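Local structure of 30-kDa cleavage and polyadenylation specificity factor 30 (Arabidopsis thaliana, 5ZUU) at residues 16-24 / 134-145; 69-79 / 104-115. The protein serves in the complex that forms pre-mRNA 3' ends and selects poly(A) sites, its YTH domain, the part present here, binding m6A-modified RNA. All coordinates share one frame; numbering follows the deposited sequence.

Interaction 1 (16-24 / 134-145). With nucleotides of chain F.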
loop_
_atom_site.group_PDB
_atom_site.type_symbol
_atom_site.label_atom_id
_atom_site.label_comp_id
_atom_site.label_asym_id
_atom_site.label_seq_id
_atom_site.Cartn_x
_atom_site.Cartn_y
_atom_site.Cartn_z
ATOM N N VAL A 16 -8.022 5.244 14.293
ATOM C CA VAL A 16 -8.139 6.326 13.304
ATOM C C VAL A 16 -7.029 6.198 12.256
ATOM O O VAL A 16 -5.869 6.360 12.523
ATOM C CB VAL A 16 -8.249 7.720 13.964
ATOM C CG1 VAL A 16 -8.148 8.820 12.900
ATOM C CG2 VAL A 16 -9.602 7.784 14.698
ATOM N N ASN A 17 -7.424 5.899 11.036
ATOM C CA ASN A 17 -6.487 5.678 9.951
ATOM C C ASN A 17 -6.661 6.780 8.896
ATOM O O ASN A 17 -7.734 7.357 8.763
ATOM C CB ASN A 17 -6.812 4.352 9.290
ATOM C CG ASN A 17 -6.695 3.148 10.200
ATOM O OD1 ASN A 17 -6.020 3.130 11.248
ATOM N ND2 ASN A 17 -7.307 2.088 9.749
ATOM N N ARG A 18 -5.625 7.020 8.096
ATOM C CA ARG A 18 -5.789 7.735 6.810
ATOM C C ARG A 18 -5.328 6.795 5.765
ATOM O O ARG A 18 -4.448 5.902 6.059
ATOM C CB ARG A 18 -4.935 9.022 6.782
ATOM C CG ARG A 18 -5.485 10.021 7.756
ATOM C CD ARG A 18 -4.565 11.190 7.972
ATOM N NE ARG A 18 -4.517 12.047 6.781
ATOM C CZ ARG A 18 -3.771 13.156 6.712
ATOM N NH1 ARG A 18 -3.045 13.525 7.729
ATOM N NH2 ARG A 18 -3.781 13.907 5.630
ATOM N N TYR A 19 -5.839 7.014 4.557
ATOM C CA TYR A 19 -5.709 6.117 3.426
ATOM C C TYR A 19 -5.272 6.884 2.196
ATOM O O TYR A 19 -5.891 7.927 1.867
ATOM C CB TYR A 19 -7.125 5.487 3.090
ATOM C CG TYR A 19 -7.716 4.767 4.241
ATOM C CD1 TYR A 19 -8.390 5.458 5.259
ATOM C CD2 TYR A 19 -7.547 3.401 4.381
ATOM C CE1 TYR A 19 -8.911 4.777 6.361
ATOM C CE2 TYR A 19 -8.069 2.725 5.473
ATOM C CZ TYR A 19 -8.725 3.412 6.460
ATOM O OH TYR A 19 -9.201 2.736 7.543
ATOM N N PHE A 20 -4.252 6.347 1.502
ATOM C CA PHE A 20 -3.708 6.947 0.275
ATOM C C PHE A 20 -3.605 5.874 -0.778
ATOM O O PHE A 20 -3.197 4.764 -0.467
ATOM C CB PHE A 20 -2.294 7.570 0.523
ATOM C CG PHE A 20 -2.286 8.722 1.472
ATOM C CD1 PHE A 20 -2.385 8.526 2.823
ATOM C CD2 PHE A 20 -2.182 10.018 1.016
ATOM C CE1 PHE A 20 -2.433 9.614 3.707
ATOM C CE2 PHE A 20 -2.217 11.104 1.884
ATOM C CZ PHE A 20 -2.351 10.895 3.230
ATOM N N VAL A 21 -3.985 6.192 -2.014
ATOM C CA VAL A 21 -3.692 5.330 -3.148
ATOM C C VAL A 21 -2.257 5.570 -3.597
ATOM O O VAL A 21 -1.840 6.711 -3.756
ATOM C CB VAL A 21 -4.626 5.570 -4.346
ATOM C CG1 VAL A 21 -4.201 4.741 -5.570
ATOM C CG2 VAL A 21 -6.057 5.235 -3.959
ATOM N N VAL A 22 -1.489 4.498 -3.730
ATOM C CA VAL A 22 -0.125 4.530 -4.150
ATOM C C VAL A 22 -0.088 3.843 -5.498
ATOM O O VAL A 22 -0.690 2.769 -5.669
ATOM C CB VAL A 22 0.760 3.771 -3.158
ATOM C CG1 VAL A 22 2.141 3.498 -3.758
ATOM C CG2 VAL A 22 0.852 4.570 -1.882
ATOM N N LYS A 23 0.522 4.503 -6.488
ATOM C CA LYS A 23 0.617 3.979 -7.869
ATOM C C LYS A 23 2.081 3.567 -8.214
ATOM O O LYS A 23 3.034 4.192 -7.760
ATOM C CB LYS A 23 0.090 5.005 -8.868
ATOM C CG LYS A 23 -1.397 5.399 -8.653
ATOM C CD LYS A 23 -2.371 4.251 -8.893
ATOM C CE LYS A 23 -2.334 3.673 -10.289
ATOM N NZ LYS A 23 -3.606 2.998 -10.637
ATOM N N SER A 24 2.239 2.448 -8.934
ATOM C CA SER A 24 3.519 2.021 -9.563
ATOM C C SER A 24 3.377 1.854 -11.070
ATOM O O SER A 24 2.341 1.396 -11.565
ATOM C CB SER A 24 3.980 0.703 -8.980
ATOM O OG SER A 24 5.258 0.369 -9.469
ATOM N N SER A 134 -7.160 7.745 -9.489
ATOM C CA SER A 134 -6.346 8.156 -8.359
ATOM C C SER A 134 -4.908 8.192 -8.829
ATOM O O SER A 134 -4.402 7.182 -9.314
ATOM C CB SER A 134 -6.503 7.178 -7.188
ATOM O OG SER A 134 -7.761 7.319 -6.565
ATOM N N ARG A 135 -4.289 9.382 -8.810
ATOM C CA ARG A 135 -2.841 9.517 -9.036
ATOM C C ARG A 135 -2.092 9.025 -7.819
ATOM O O ARG A 135 -2.668 8.785 -6.764
ATOM C CB ARG A 135 -2.463 10.967 -9.417
ATOM C CG ARG A 135 -2.943 11.371 -10.821
ATOM C CD ARG A 135 -2.214 12.594 -11.405
ATOM N NE ARG A 135 -2.276 12.866 -12.888
ATOM C CZ ARG A 135 -3.347 13.331 -13.483
ATOM N NH1 ARG A 135 -3.381 13.607 -14.758
ATOM N NH2 ARG A 135 -4.447 13.498 -12.776
ATOM N N ASP A 136 -0.777 8.918 -7.952
ATOM C CA ASP A 136 0.095 8.447 -6.878
ATOM C C ASP A 136 -0.034 9.363 -5.655
ATOM O O ASP A 136 0.084 10.587 -5.750
ATOM C CB ASP A 136 1.533 8.394 -7.432
ATOM C CG ASP A 136 2.549 7.765 -6.462
ATOM O OD1 ASP A 136 2.213 6.773 -5.762
ATOM O OD2 ASP A 136 3.701 8.300 -6.395
ATOM N N CYS A 137 -0.274 8.754 -4.507
ATOM C CA CYS A 137 -0.458 9.379 -3.202
ATOM C C CYS A 137 -1.659 10.289 -3.079
ATOM O O CYS A 137 -1.687 11.190 -2.273
ATOM C CB CYS A 137 0.849 10.003 -2.676
ATOM S SG CYS A 137 2.169 8.783 -2.403
ATOM N N GLN A 138 -2.653 10.084 -3.906
ATOM C CA GLN A 138 -3.950 10.743 -3.685
ATOM C C GLN A 138 -4.604 10.204 -2.382
ATOM O O GLN A 138 -4.780 8.978 -2.165
ATOM C CB GLN A 138 -4.853 10.483 -4.872
ATOM C CG GLN A 138 -6.322 10.754 -4.622
ATOM C CD GLN A 138 -6.523 12.233 -4.616
ATOM O OE1 GLN A 138 -6.328 12.858 -5.662
ATOM N NE2 GLN A 138 -6.778 12.807 -3.447
ATOM N N GLU A 139 -4.939 11.112 -1.487
ATOM C CA GLU A 139 -5.633 10.742 -0.243
ATOM C C GLU A 139 -7.091 10.343 -0.524
ATOM O O GLU A 139 -7.769 10.982 -1.325
ATOM C CB GLU A 139 -5.580 11.878 0.816
ATOM C CG GLU A 139 -5.968 11.321 2.192
ATOM C CD GLU A 139 -5.818 12.208 3.379
ATOM O OE1 GLU A 139 -6.157 11.773 4.513
ATOM O OE2 GLU A 139 -5.306 13.330 3.223
ATOM N N LEU A 140 -7.557 9.275 0.125
ATOM C CA LEU A 140 -8.950 8.907 0.089
ATOM C C LEU A 140 -9.594 9.554 1.302
ATOM O O LEU A 140 -9.051 9.477 2.423
ATOM C CB LEU A 140 -9.139 7.355 0.091
ATOM C CG LEU A 140 -8.468 6.682 -1.128
ATOM C CD1 LEU A 140 -8.168 5.217 -0.926
ATOM C CD2 LEU A 140 -9.315 6.811 -2.364
ATOM N N GLU A 141 -10.726 10.220 1.073
ATOM C CA GLU A 141 -11.616 10.631 2.170
ATOM C C GLU A 141 -11.792 9.396 3.088
ATOM O O GLU A 141 -12.014 8.279 2.599
ATOM C CB GLU A 141 -12.964 11.105 1.586
ATOM C CG GLU A 141 -13.915 11.808 2.573
ATOM C CD GLU A 141 -14.462 10.901 3.669
ATOM O OE1 GLU A 141 -14.751 9.689 3.455
ATOM O OE2 GLU A 141 -14.529 11.398 4.791
ATOM N N PRO A 142 -11.657 9.563 4.402
ATOM C CA PRO A 142 -11.304 8.333 5.144
ATOM C C PRO A 142 -12.382 7.281 5.256
ATOM O O PRO A 142 -12.071 6.075 5.406
ATOM C CB PRO A 142 -10.902 8.847 6.535
ATOM C CG PRO A 142 -11.326 10.296 6.566
ATOM C CD PRO A 142 -11.283 10.759 5.152
ATOM N N SER A 143 -13.622 7.727 5.189
ATOM C CA SER A 143 -14.733 6.779 5.129
ATOM C C SER A 143 -14.740 6.028 3.824
ATOM O O SER A 143 -14.999 4.824 3.827
ATOM C CB SER A 143 -16.097 7.450 5.326
ATOM O OG SER A 143 -16.234 7.836 6.667
ATOM N N VAL A 144 -14.398 6.692 2.731
ATOM C CA VAL A 144 -14.270 5.997 1.471
ATOM C C VAL A 144 -13.039 5.046 1.462
ATOM O O VAL A 144 -13.111 3.951 0.931
ATOM C CB VAL A 144 -14.204 6.989 0.340
ATOM C CG1 VAL A 144 -13.907 6.309 -0.977
ATOM C CG2 VAL A 144 -15.511 7.739 0.229
ATOM N N GLY A 145 -11.927 5.460 2.078
ATOM C CA GLY A 145 -10.734 4.637 2.235
ATOM C C GLY A 145 -10.969 3.358 2.968
ATOM O O GLY A 145 -10.536 2.293 2.577
ATOM P P C F 6 0.586 8.391 -11.734
ATOM O OP1 C F 6 0.262 9.056 -12.996
ATOM O OP2 C F 6 0.604 9.184 -10.479
ATOM O "O5'" C F 6 -0.471 7.206 -11.483
ATOM C "C5'" C F 6 -1.248 6.701 -12.574
ATOM C "C4'" C F 6 -2.714 6.974 -12.342
ATOM O "O4'" C F 6 -2.957 8.400 -12.382
ATOM C "C3'" C F 6 -3.675 6.380 -13.363
ATOM O "O3'" C F 6 -3.945 5.025 -13.027
ATOM C "C2'" C F 6 -4.873 7.289 -13.208
ATOM O "O2'" C F 6 -5.670 6.967 -12.083
ATOM C "C1'" C F 6 -4.188 8.643 -13.042
ATOM N N1 C F 6 -3.904 9.368 -14.299
ATOM C C2 C F 6 -4.979 9.921 -15.002
ATOM O O2 C F 6 -6.128 9.735 -14.583
ATOM N N3 C F 6 -4.739 10.651 -16.113
ATOM C C4 C F 6 -3.482 10.855 -16.517
ATOM N N4 C F 6 -3.297 11.567 -17.624
ATOM C C5 C F 6 -2.361 10.311 -15.815
ATOM C C6 C F 6 -2.617 9.586 -14.718
ATOM P P U F 7 -4.200 3.933 -14.132
ATOM O OP1 U F 7 -4.290 2.654 -13.446
ATOM O OP2 U F 7 -3.287 4.067 -15.222
ATOM O "O5'" U F 7 -5.639 4.285 -14.714
ATOM C "C5'" U F 7 -6.776 4.134 -13.869
ATOM C "C4'" U F 7 -7.974 4.743 -14.527
ATOM O "O4'" U F 7 -7.750 6.154 -14.766
ATOM C "C3'" U F 7 -8.288 4.161 -15.888
ATOM O "O3'" U F 7 -9.136 3.049 -15.673
ATOM C "C2'" U F 7 -9.033 5.288 -16.561
ATOM O "O2'" U F 7 -10.345 5.430 -16.065
ATOM C "C1'" U F 7 -8.247 6.487 -16.060
ATOM N N1 U F 7 -7.124 6.922 -16.893
ATOM C C2 U F 7 -7.395 7.733 -17.985
ATOM O O2 U F 7 -8.532 7.988 -18.368
ATOM N N3 U F 7 -6.284 8.199 -18.638
ATOM C C4 U F 7 -4.964 7.988 -18.299
ATOM O O4 U F 7 -4.078 8.516 -18.967
ATOM C C5 U F 7 -4.768 7.131 -17.169
ATOM C C6 U F 7 -5.829 6.655 -16.511
HETATM O O HOH W 1 -7.609 9.319 4.690
HETATM O O HOH W 2 -5.748 4.464 -9.780
#
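Tyr19 lays one face of its ring on Gly145 at the start of helix 142-154, where the glycine CA sits 4.0 Å from the ring centroid. With CG anti to the carbonyl carbon (chi1 -57°), the ring also brings CE1 near Pro142 O. This is the tight part of the contact: Val21 CG2 meets Leu140 CD1 at 3.7 Å, and on the other side of the strand Glu139 CG lies over a face of Phe20, with Cys137 O at that ring's edge. The backbones join antiparallel through Leu140 N to Tyr19 O and Val21 N to Gln138 O. Toward the outside the packing gives way to charge and water. Arg18 grips Glu139 side-on, NE to OE1 at 2.8 Å and NH2 to OE2 at 2.9 Å, both oxygens lying near the guanidinium plane; Glu51 is a second acidic partner of Arg18. A water links Tyr19 N, Glu139 OE1 and Leu140 O. At the far end Asp136 OD1 takes Lys23 N on its anti side, while Asp136 N donates to C6 OP2 of RNA chain F at 2.9 Å. The Lys23 chain, bent at chi2 and chi3, carries NZ to U7 OP1 of chain F (2.9 Å), and the Arg135 guanidinium lies over the C6 base. Short edge strand 138-140, paired antiparallel with 17-24 and leading into helix 142-154, borders the YTH-domain sheet; Ser134 to Asp136 and Lys23 face the RNA.

Interaction 2 (69-79 / 104-115). With nucleotides of chain F.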
loop_
_atom_site.group_PDB
_atom_site.type_symbol
_atom_site.label_atom_id
_atom_site.label_comp_id
_atom_site.label_asym_id
_atom_site.label_seq_id
_atom_site.Cartn_x
_atom_site.Cartn_y
_atom_site.Cartn_z
ATOM N N ARG A 69 -5.742 -2.296 -14.184
ATOM C CA ARG A 69 -7.216 -2.286 -13.975
ATOM C C ARG A 69 -7.562 -2.882 -12.579
ATOM O O ARG A 69 -8.689 -3.359 -12.345
ATOM C CB ARG A 69 -7.987 -3.065 -15.098
ATOM C CG ARG A 69 -7.828 -2.529 -16.490
ATOM C CD ARG A 69 -8.467 -3.460 -17.503
ATOM N NE ARG A 69 -7.997 -3.164 -18.849
ATOM C CZ ARG A 69 -8.525 -2.246 -19.661
ATOM N NH1 ARG A 69 -9.592 -1.531 -19.309
ATOM N NH2 ARG A 69 -7.979 -2.014 -20.837
ATOM N N HIS A 70 -6.598 -2.910 -11.675
ATOM C CA HIS A 70 -6.801 -3.562 -10.372
ATOM C C HIS A 70 -6.041 -2.774 -9.249
ATOM O O HIS A 70 -5.017 -2.071 -9.527
ATOM C CB HIS A 70 -6.262 -5.023 -10.383
ATOM C CG HIS A 70 -7.101 -6.001 -11.140
ATOM N ND1 HIS A 70 -7.100 -6.080 -12.520
ATOM C CD2 HIS A 70 -7.925 -6.986 -10.708
ATOM C CE1 HIS A 70 -7.906 -7.052 -12.906
ATOM N NE2 HIS A 70 -8.430 -7.609 -11.820
ATOM N N PHE A 71 -6.524 -2.949 -8.010
ATOM C CA PHE A 71 -5.743 -2.731 -6.808
ATOM C C PHE A 71 -5.138 -4.050 -6.419
ATOM O O PHE A 71 -5.817 -5.051 -6.542
ATOM C CB PHE A 71 -6.596 -2.189 -5.670
ATOM C CG PHE A 71 -7.187 -0.820 -5.944
ATOM C CD1 PHE A 71 -6.428 0.349 -5.761
ATOM C CD2 PHE A 71 -8.511 -0.691 -6.421
ATOM C CE1 PHE A 71 -6.984 1.600 -6.044
ATOM C CE2 PHE A 71 -9.077 0.573 -6.707
ATOM C CZ PHE A 71 -8.315 1.704 -6.518
ATOM N N GLN A 72 -3.902 -4.037 -5.888
ATOM C CA GLN A 72 -3.167 -5.227 -5.519
ATOM C C GLN A 72 -3.006 -5.431 -4.008
ATOM O O GLN A 72 -2.436 -6.454 -3.535
ATOM C CB GLN A 72 -1.784 -5.205 -6.139
ATOM C CG GLN A 72 -1.692 -5.557 -7.587
ATOM C CD GLN A 72 -2.111 -4.434 -8.541
ATOM O OE1 GLN A 72 -1.881 -3.272 -8.277
ATOM N NE2 GLN A 72 -2.735 -4.793 -9.626
ATOM N N GLY A 73 -3.455 -4.503 -3.189
ATOM C CA GLY A 73 -3.333 -4.702 -1.720
ATOM C C GLY A 73 -3.159 -3.428 -0.965
ATOM O O GLY A 73 -3.290 -2.323 -1.559
ATOM N N CYS A 74 -2.868 -3.579 0.320
ATOM C CA CYS A 74 -2.677 -2.485 1.220
ATOM C C CYS A 74 -1.574 -2.821 2.232
ATOM O O CYS A 74 -1.350 -3.984 2.564
ATOM C CB CYS A 74 -3.995 -2.035 1.875
ATOM S SG CYS A 74 -4.746 -3.141 3.058
ATOM N N ALA A 75 -0.830 -1.769 2.580
ATOM C CA ALA A 75 0.302 -1.791 3.526
ATOM C C ALA A 75 0.160 -0.673 4.502
ATOM O O ALA A 75 -0.501 0.308 4.224
ATOM C CB ALA A 75 1.623 -1.680 2.763
ATOM N N LYS A 76 0.700 -0.862 5.689
ATOM C CA LYS A 76 0.850 0.186 6.633
ATOM C C LYS A 76 2.232 0.838 6.417
ATOM O O LYS A 76 3.233 0.132 6.303
ATOM C CB LYS A 76 0.817 -0.389 8.052
ATOM C CG LYS A 76 0.994 0.652 9.117
ATOM C CD LYS A 76 0.958 -0.023 10.457
ATOM C CE LYS A 76 1.775 0.704 11.465
ATOM N NZ LYS A 76 0.971 1.753 12.097
ATOM N N MET A 77 2.273 2.163 6.372
ATOM C CA MET A 77 3.534 2.909 6.389
ATOM C C MET A 77 4.146 2.730 7.776
ATOM O O MET A 77 3.551 3.124 8.737
ATOM C CB MET A 77 3.241 4.360 6.110
ATOM C CG MET A 77 4.440 5.257 5.967
ATOM S SD MET A 77 3.920 6.932 5.594
ATOM C CE MET A 77 5.538 7.741 5.597
ATOM N N THR A 78 5.296 2.101 7.914
ATOM C CA THR A 78 5.840 1.876 9.269
ATOM C C THR A 78 7.066 2.646 9.625
ATOM O O THR A 78 7.524 2.495 10.737
ATOM C CB THR A 78 6.150 0.409 9.486
ATOM O OG1 THR A 78 6.953 -0.039 8.421
ATOM C CG2 THR A 78 4.870 -0.409 9.399
ATOM N N SER A 79 7.622 3.464 8.732
ATOM C CA SER A 79 8.573 4.461 9.196
ATOM C C SER A 79 8.289 5.804 8.524
ATOM O O SER A 79 7.684 5.866 7.466
ATOM C CB SER A 79 10.029 4.043 8.970
ATOM O OG SER A 79 10.329 4.071 7.587
ATOM N N SER A 104 9.927 2.067 5.340
ATOM C CA SER A 104 9.326 0.774 5.659
ATOM C C SER A 104 7.838 0.748 5.438
ATOM O O SER A 104 7.118 1.714 5.754
ATOM C CB SER A 104 9.454 0.443 7.155
ATOM O OG SER A 104 10.776 0.440 7.480
ATOM N N VAL A 105 7.385 -0.403 4.995
ATOM C CA VAL A 105 5.972 -0.711 4.943
ATOM C C VAL A 105 5.812 -2.148 5.423
ATOM O O VAL A 105 6.738 -2.922 5.332
ATOM C CB VAL A 105 5.334 -0.471 3.550
ATOM C CG1 VAL A 105 5.538 0.935 3.137
ATOM C CG2 VAL A 105 5.913 -1.380 2.478
ATOM N N LYS A 106 4.636 -2.454 5.958
ATOM C CA LYS A 106 4.222 -3.811 6.291
ATOM C C LYS A 106 2.996 -4.124 5.467
ATOM O O LYS A 106 1.955 -3.491 5.642
ATOM C CB LYS A 106 3.885 -3.842 7.730
ATOM C CG LYS A 106 3.187 -5.076 8.269
ATOM C CD LYS A 106 3.105 -4.859 9.784
ATOM C CE LYS A 106 1.928 -5.514 10.455
ATOM N NZ LYS A 106 2.393 -6.819 10.950
ATOM N N TRP A 107 3.129 -5.107 4.587
ATOM C CA TRP A 107 2.036 -5.554 3.747
ATOM C C TRP A 107 0.972 -6.244 4.569
ATOM O O TRP A 107 1.264 -7.125 5.349
ATOM C CB TRP A 107 2.585 -6.448 2.653
ATOM C CG TRP A 107 3.241 -5.629 1.631
ATOM C CD1 TRP A 107 4.592 -5.357 1.515
ATOM C CD2 TRP A 107 2.589 -4.784 0.690
ATOM N NE1 TRP A 107 4.812 -4.469 0.495
ATOM C CE2 TRP A 107 3.615 -4.118 -0.054
ATOM C CE3 TRP A 107 1.258 -4.599 0.325
ATOM C CZ2 TRP A 107 3.342 -3.254 -1.098
ATOM C CZ3 TRP A 107 0.984 -3.753 -0.740
ATOM C CH2 TRP A 107 2.022 -3.055 -1.416
ATOM N N LEU A 108 -0.248 -5.726 4.497
ATOM C CA LEU A 108 -1.331 -6.244 5.317
ATOM C C LEU A 108 -2.125 -7.286 4.532
ATOM O O LEU A 108 -2.374 -8.356 5.055
ATOM C CB LEU A 108 -2.187 -5.136 5.863
ATOM C CG LEU A 108 -1.385 -4.092 6.612
ATOM C CD1 LEU A 108 -2.275 -2.863 6.811
ATOM C CD2 LEU A 108 -0.817 -4.592 7.948
ATOM N N LYS A 109 -2.461 -6.991 3.286
ATOM C CA LYS A 109 -3.278 -7.778 2.484
ATOM C C LYS A 109 -2.844 -7.630 1.056
ATOM O O LYS A 109 -2.701 -6.520 0.536
ATOM C CB LYS A 109 -4.724 -7.280 2.574
ATOM C CG LYS A 109 -5.747 -8.010 1.680
ATOM C CD LYS A 109 -5.995 -9.446 2.162
ATOM C CE LYS A 109 -6.779 -10.239 1.124
ATOM N NZ LYS A 109 -7.282 -11.622 1.525
ATOM N N LEU A 110 -2.634 -8.742 0.414
ATOM C CA LEU A 110 -2.304 -8.800 -1.000
ATOM C C LEU A 110 -3.321 -9.621 -1.780
ATOM O O LEU A 110 -3.666 -10.737 -1.357
ATOM C CB LEU A 110 -0.921 -9.466 -1.094
ATOM C CG LEU A 110 0.121 -8.416 -0.716
ATOM C CD1 LEU A 110 1.397 -9.043 -0.108
ATOM C CD2 LEU A 110 0.399 -7.480 -1.898
ATOM N N CYS A 111 -3.803 -9.085 -2.885
ATOM C CA CYS A 111 -4.946 -9.668 -3.596
ATOM C C CYS A 111 -5.067 -8.995 -4.969
ATOM O O CYS A 111 -4.186 -8.260 -5.295
ATOM C CB CYS A 111 -6.194 -9.418 -2.764
ATOM S SG CYS A 111 -6.670 -7.646 -2.642
ATOM N N GLU A 112 -6.059 -9.306 -5.805
ATOM C CA GLU A 112 -6.292 -8.578 -7.039
ATOM C C GLU A 112 -7.717 -8.085 -7.030
ATOM O O GLU A 112 -8.657 -8.872 -7.221
ATOM C CB GLU A 112 -6.066 -9.420 -8.304
ATOM C CG GLU A 112 -4.613 -9.792 -8.620
ATOM C CD GLU A 112 -3.735 -8.599 -9.116
ATOM O OE1 GLU A 112 -4.250 -7.571 -9.641
ATOM O OE2 GLU A 112 -2.497 -8.721 -9.012
ATOM N N LEU A 113 -7.900 -6.801 -6.771
ATOM C CA LEU A 113 -9.226 -6.250 -6.660
ATOM C C LEU A 113 -9.508 -5.444 -7.930
ATOM O O LEU A 113 -8.917 -4.389 -8.198
ATOM C CB LEU A 113 -9.331 -5.367 -5.442
ATOM C CG LEU A 113 -10.661 -4.612 -5.284
ATOM C CD1 LEU A 113 -11.785 -5.583 -4.966
ATOM C CD2 LEU A 113 -10.541 -3.590 -4.157
ATOM N N SER A 114 -10.369 -5.981 -8.754
ATOM C CA SER A 114 -10.765 -5.326 -9.994
ATOM C C SER A 114 -11.456 -3.989 -9.758
ATOM O O SER A 114 -12.248 -3.847 -8.827
ATOM C CB SER A 114 -11.758 -6.255 -10.728
ATOM O OG SER A 114 -12.362 -5.551 -11.771
ATOM N N PHE A 115 -11.163 -3.025 -10.616
ATOM C CA PHE A 115 -11.781 -1.694 -10.601
ATOM C C PHE A 115 -13.309 -1.775 -10.838
ATOM O O PHE A 115 -14.063 -0.919 -10.366
ATOM C CB PHE A 115 -11.166 -0.744 -11.679
ATOM C CG PHE A 115 -9.725 -0.288 -11.430
ATOM C CD1 PHE A 115 -9.114 -0.358 -10.201
ATOM C CD2 PHE A 115 -8.976 0.288 -12.489
ATOM C CE1 PHE A 115 -7.798 0.056 -10.019
ATOM C CE2 PHE A 115 -7.661 0.711 -12.282
ATOM C CZ PHE A 115 -7.093 0.611 -11.044
ATOM P P A F 8 -8.963 1.744 -16.515
ATOM O OP1 A F 8 -9.835 0.701 -15.886
ATOM O OP2 A F 8 -7.519 1.470 -16.728
ATOM O "O5'" A F 8 -9.869 2.076 -17.761
ATOM C "C5'" A F 8 -9.285 2.535 -18.897
ATOM C "C4'" A F 8 -10.299 3.296 -19.688
ATOM O "O4'" A F 8 -10.031 4.711 -19.510
ATOM C "C3'" A F 8 -10.117 2.999 -21.170
ATOM O "O3'" A F 8 -11.059 2.014 -21.562
ATOM C "C2'" A F 8 -10.111 4.369 -21.813
ATOM O "O2'" A F 8 -11.387 4.937 -22.064
ATOM C "C1'" A F 8 -9.480 5.210 -20.706
ATOM N N9 A F 8 -8.003 5.266 -20.628
ATOM C C8 A F 8 -7.083 4.753 -19.734
ATOM N N7 A F 8 -5.849 5.131 -19.969
ATOM C C5 A F 8 -5.960 5.947 -21.085
ATOM C C6 A F 8 -5.013 6.672 -21.819
ATOM N N6 A F 8 -3.709 6.674 -21.540
ATOM N N1 A F 8 -5.448 7.370 -22.890
ATOM C C2 A F 8 -6.761 7.373 -23.166
ATOM N N3 A F 8 -7.750 6.743 -22.545
ATOM C C4 A F 8 -7.280 6.046 -21.496
ATOM P P G F 9 -10.571 0.864 -22.477
ATOM O OP1 G F 9 -11.745 0.054 -22.863
ATOM O OP2 G F 9 -9.393 0.222 -21.871
ATOM O "O5'" G F 9 -10.100 1.675 -23.757
ATOM C "C5'" G F 9 -9.319 1.031 -24.771
ATOM C "C4'" G F 9 -9.196 1.996 -25.912
ATOM O "O4'" G F 9 -8.868 3.290 -25.329
ATOM C "C3'" G F 9 -8.115 1.699 -26.948
ATOM O "O3'" G F 9 -8.592 1.008 -28.116
ATOM C "C2'" G F 9 -7.737 3.096 -27.400
ATOM O "O2'" G F 9 -8.720 3.222 -28.451
ATOM C "C1'" G F 9 -7.818 3.881 -26.064
ATOM N N9 G F 9 -6.605 3.933 -25.223
ATOM C C8 G F 9 -6.327 3.242 -24.064
ATOM N N7 G F 9 -5.136 3.498 -23.588
ATOM C C5 G F 9 -4.603 4.424 -24.473
ATOM C C6 G F 9 -3.323 5.043 -24.508
ATOM O O6 G F 9 -2.392 4.933 -23.713
ATOM N N1 G F 9 -3.203 5.908 -25.585
ATOM C C2 G F 9 -4.172 6.136 -26.522
ATOM N N2 G F 9 -3.860 6.998 -27.497
ATOM N N3 G F 9 -5.348 5.543 -26.529
ATOM C C4 G F 9 -5.501 4.712 -25.481
HETATM O O HOH W 3 -11.209 -3.832 -13.594
HETATM O O HOH W 4 7.777 -2.483 8.565
#
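Phe115 and Phe71 form a T-shaped pair, centroids 5.1 Å apart and planes at 67°, with the edge of Phe115 (CE1) over a face of Phe71. One face of Phe115 rests on the Arg69-His70 peptide, and A8 OP1 of RNA chain F lies at its edge. Farther along, Ala75 CB sits over a face of the Trp107 six-membered ring, 3.9 Å from its centroid, while Gly73 C lies at the indole's edge. The strands pair antiparallel; Leu113 N to Phe71 O (2.7 Å, 174°) is nearly straight, whereas Cys111 N meets Gln72 O from above the carbonyl plane. Two beta bulges interrupt the register; in the classic one Cys74 O accepts from both Leu108 N and Lys109 N. Gly73 lets the strands close in, its CA 3.0 Å from Lys109 O. Gln72, bent at chi2 (78°), turns NE2 to the syn side of Glu112 OE1 at 3.2 Å; Arg27 pairs with OE2 of the same carboxylate, and Val65 N bonds to Gln72 OE1. At the other end Ser79 OG takes Ser104 N at 3.0 Å. Beyond the strand, Arg69 stretches out so that NH1 and NH2 both reach G9 OP2 of chain F, the NH2 bond being 2.8 Å long. Buried aromatic and backbone contacts thus hold the two strands together, while the outlying guanidinium supplies charge that probably favours binding the RNA backbone irrespective of base.

How the interactions relate
Interactions 1 and 2 lie in one mixed six-stranded sheet of the YTH domain, their centres about 11 Å apart. Strand 58-65 stands between them, flanked by 17-24 and 70-77. Along the chain, interaction 2 is nested inside the loop that interaction 1 closes: 16-24 comes first, 69-79 and 104-115 follow, and 134-145 returns to the first strand. Helix 142-154, which begins within interaction 1, also packs Leu152 and Tyr153 against the strands of interaction 2. The two contacts touch where Val21 CG1 approaches Phe71 CE1 and Lys23 NZ approaches Phe115. Together they meet consecutive nucleotides, C6 and U7 then A8 and G9, consistent with an RNA path along one end of the sheet.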